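Local coordinates for protein MglB (Myxococcus xanthus, PDB 6H5B) that is a Roadblock/LC7-domain protein that probably serves as a molecular adaptor and regulates a small GTPase, possibly by promoting guanine-nucleotide exchange, at residues Asn28-Phe33 / Ala45-Asn50. Sequence-based numbering, arbitrary orientation.
Sequences NAKVVF and AGQTQN
Val32 and Ala45 form an antiparallel hydrogen-bonded pair: Val32 N donates to Ala45 O at 2.9 Å, and Ala45 N returns a bond to Val32 O, also 2.9 Å. The second is the more bent, 143° at the hydrogen. One step on, Val31 and Gly46 make a non-hydrogen-bonded pair, their CA atoms 4.3 Å apart. A third bond closes the ladder, Gln47 N to Lys30 O at 3.1 Å, nearly straight at 171°. Gly46 takes a backbone conformation with positive phi in which a CB would press against the preceding carbonyl oxygen; the chain then swings out of the strand in an inverse gamma turn around Gln47, closed by a weak bond from Thr48 N to Gly46 O. The contact lies at the open end of the hairpin formed by strands 31-36 and 41-46, the latter the outermost strand on its side of the antiparallel Roadblock/LC7 sheet. Toward strand 100-106, a classic beta bulge sets Lys30 and Val31 opposite the single residue Ile105. Val32 and Ala45 share one sheet face, where Thr24 of helix 14-27 touches both. Val31 points to the other face; its CG2, anti to the backbone N, lies near Ala45 O and 4.1 Å from Thr48 CG2. That same threonine methyl approaches the Phe33 ring obliquely, 4.2 Å from CE1. Gln47 can be followed outward: CB and then CG run past Lys30 O at 4.0 and 4.1 Å, and at the tip OE1 comes within loose range of Lys30 CE, the two chains crossing at a slant. Lys30, CG anti to its own N and extended throughout, carries NZ away from the Gln47 amide to a salt bridge with Asp89.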
ATOM      1  N   ASN B  28      12.552  -4.781  -4.374  1.00 50.98           N
ATOM      2  CA  ASN B  28      12.797  -4.579  -5.801  1.00 55.92           C
ATOM      3  C   ASN B  28      11.476  -4.504  -6.572  1.00 63.30           C
ATOM      4  O   ASN B  28      11.228  -5.243  -7.529  1.00 66.31           O
ATOM      5  CB  ASN B  28      13.702  -5.672  -6.365  1.00 56.66           C
ATOM      6  CG  ASN B  28      14.422  -5.231  -7.619  1.00 54.43           C
ATOM      7  OD1 ASN B  28      14.444  -4.042  -7.944  1.00 52.02           O
ATOM      8  ND2 ASN B  28      15.020  -6.182  -8.328  1.00 53.37           N
ATOM      9  N   ALA B  29      10.627  -3.581  -6.143  1.00 65.05           N
ATOM     10  CA  ALA B  29       9.299  -3.444  -6.711  1.00 59.91           C
ATOM     11  C   ALA B  29       9.300  -2.339  -7.756  1.00 62.13           C
ATOM     12  O   ALA B  29      10.005  -1.335  -7.620  1.00 66.78           O
ATOM     13  CB  ALA B  29       8.276  -3.131  -5.617  1.00 46.06           C
ATOM     14  N   LYS B  30       8.496  -2.538  -8.803  1.00 61.36           N
ATOM     15  CA  LYS B  30       8.400  -1.544  -9.870  1.00 57.92           C
ATOM     16  C   LYS B  30       7.883  -0.214  -9.333  1.00 52.82           C
ATOM     17  O   LYS B  30       8.476   0.843  -9.582  1.00 54.35           O
ATOM     18  CB  LYS B  30       7.497  -2.068 -10.987  1.00 56.76           C
ATOM     19  CG  LYS B  30       7.454  -1.205 -12.242  1.00 55.82           C
ATOM     20  CD  LYS B  30       6.806  -1.994 -13.379  1.00 65.84           C
ATOM     21  CE  LYS B  30       6.726  -1.212 -14.681  1.00 75.18           C
ATOM     22  NZ  LYS B  30       5.985  -1.980 -15.729  1.00 78.21           N
ATOM     23  N   VAL B  31       6.772  -0.240  -8.599  1.00 50.36           N
ATOM     24  CA  VAL B  31       6.232   0.988  -8.025  1.00 46.72           C
ATOM     25  C   VAL B  31       5.446   0.642  -6.770  1.00 39.69           C
ATOM     26  O   VAL B  31       4.922  -0.467  -6.626  1.00 42.33           O
ATOM     27  CB  VAL B  31       5.359   1.769  -9.036  1.00 49.89           C
ATOM     28  CG1 VAL B  31       4.089   0.992  -9.376  1.00 51.63           C
ATOM     29  CG2 VAL B  31       5.037   3.143  -8.489  1.00 49.42           C
ATOM     30  N   VAL B  32       5.354   1.610  -5.863  1.00 36.00           N
ATOM     31  CA  VAL B  32       4.656   1.441  -4.594  1.00 37.39           C
ATOM     32  C   VAL B  32       3.838   2.685  -4.304  1.00 40.53           C
ATOM     33  O   VAL B  32       4.323   3.808  -4.466  1.00 44.67           O
ATOM     34  CB  VAL B  32       5.633   1.189  -3.433  1.00 42.53           C
ATOM     35  CG1 VAL B  32       4.948   1.478  -2.101  1.00 39.03           C
ATOM     36  CG2 VAL B  32       6.162  -0.235  -3.482  1.00 45.84           C
ATOM     37  N   PHE B  33       2.614   2.479  -3.832  1.00 36.64           N
ATOM     38  CA  PHE B  33       1.733   3.559  -3.421  1.00 40.95           C
ATOM     39  C   PHE B  33       1.184   3.270  -2.034  1.00 43.15           C
ATOM     40  O   PHE B  33       0.898   2.121  -1.690  1.00 45.33           O
ATOM     41  CB  PHE B  33       0.567   3.737  -4.392  1.00 43.09           C
ATOM     42  CG  PHE B  33       0.991   4.034  -5.796  1.00 48.76           C
ATOM     43  CD1 PHE B  33       1.038   5.344  -6.256  1.00 51.33           C
ATOM     44  CD2 PHE B  33       1.342   3.008  -6.659  1.00 47.66           C
ATOM     45  CE1 PHE B  33       1.427   5.622  -7.554  1.00 52.44           C
ATOM     46  CE2 PHE B  33       1.729   3.275  -7.955  1.00 47.19           C
ATOM     47  CZ  PHE B  33       1.774   4.584  -8.406  1.00 50.46           C
ATOM     48  N   ALA B  45       6.513   5.714  -4.501  1.00 46.06           N
ATOM     49  CA  ALA B  45       7.924   5.441  -4.756  1.00 43.91           C
ATOM     50  C   ALA B  45       8.043   4.562  -5.993  1.00 50.80           C
ATOM     51  O   ALA B  45       7.116   3.827  -6.346  1.00 49.40           O
ATOM     52  CB  ALA B  45       8.601   4.777  -3.552  1.00 40.55           C
ATOM     53  N   GLY B  46       9.203   4.643  -6.643  1.00 49.41           N
ATOM     54  CA  GLY B  46       9.444   3.868  -7.845  1.00 50.22           C
ATOM     55  C   GLY B  46       9.110   4.628  -9.109  1.00 53.15           C
ATOM     56  O   GLY B  46       9.245   5.855  -9.146  1.00 54.91           O
ATOM     57  N   GLN B  47       8.665   3.913 -10.148  1.00 55.19           N
ATOM     58  CA  GLN B  47       8.377   4.514 -11.454  1.00 58.41           C
ATOM     59  C   GLN B  47       6.982   5.148 -11.451  1.00 58.34           C
ATOM     60  O   GLN B  47       6.062   4.735 -12.162  1.00 58.25           O
ATOM     61  CB  GLN B  47       8.511   3.476 -12.559  1.00 59.65           C
ATOM     62  CG  GLN B  47       9.915   2.923 -12.756  1.00 68.49           C
ATOM     63  CD  GLN B  47      10.023   2.059 -14.010  1.00 75.94           C
ATOM     64  OE1 GLN B  47       9.187   2.147 -14.915  1.00 76.40           O
ATOM     65  NE2 GLN B  47      11.051   1.215 -14.064  1.00 81.30           N
ATOM     66  N   THR B  48       6.846   6.203 -10.644  1.00 53.35           N
ATOM     67  CA  THR B  48       5.568   6.893 -10.517  1.00 58.04           C
ATOM     68  C   THR B  48       5.167   7.627 -11.789  1.00 63.77           C
ATOM     69  O   THR B  48       3.998   8.001 -11.924  1.00 68.66           O
ATOM     70  CB  THR B  48       5.613   7.879  -9.348  1.00 66.26           C
ATOM     71  OG1 THR B  48       6.905   8.501  -9.294  1.00 71.41           O
ATOM     72  CG2 THR B  48       5.325   7.171  -8.027  1.00 65.90           C
ATOM     73  N   GLN B  49       6.100   7.851 -12.711  1.00 69.44           N
ATOM     74  CA  GLN B  49       5.782   8.574 -13.935  1.00 68.94           C
ATOM     75  C   GLN B  49       4.871   7.735 -14.824  1.00 71.54           C
ATOM     76  O   GLN B  49       4.896   6.502 -14.796  1.00 71.00           O
ATOM     77  CB  GLN B  49       7.052   8.941 -14.704  1.00 69.40           C
ATOM     78  CG  GLN B  49       7.798   7.751 -15.307  1.00 69.14           C
ATOM     79  CD  GLN B  49       8.683   7.026 -14.310  1.00 73.41           C
ATOM     80  OE1 GLN B  49       8.471   7.100 -13.100  1.00 77.31           O
ATOM     81  NE2 GLN B  49       9.676   6.306 -14.818  1.00 76.74           N
ATOM     82  N   ASN B  50       4.052   8.420 -15.616  1.00 63.54           N
ATOM     83  CA  ASN B  50       3.149   7.760 -16.560  1.00 77.05           C
ATOM     84  C   ASN B  50       2.117   6.879 -15.857  1.00 73.45           C
ATOM     85  O   ASN B  50       1.628   5.899 -16.425  1.00 80.89           O
ATOM     86  CB  ASN B  50       3.924   6.942 -17.599  1.00 87.59           C
ATOM     87  CG  ASN B  50       4.433   7.791 -18.751  1.00 94.29           C
ATOM     88  OD1 ASN B  50       5.617   7.755 -19.084  1.00101.27           O
ATOM     89  ND2 ASN B  50       3.537   8.564 -19.364  1.00 87.87           N
TER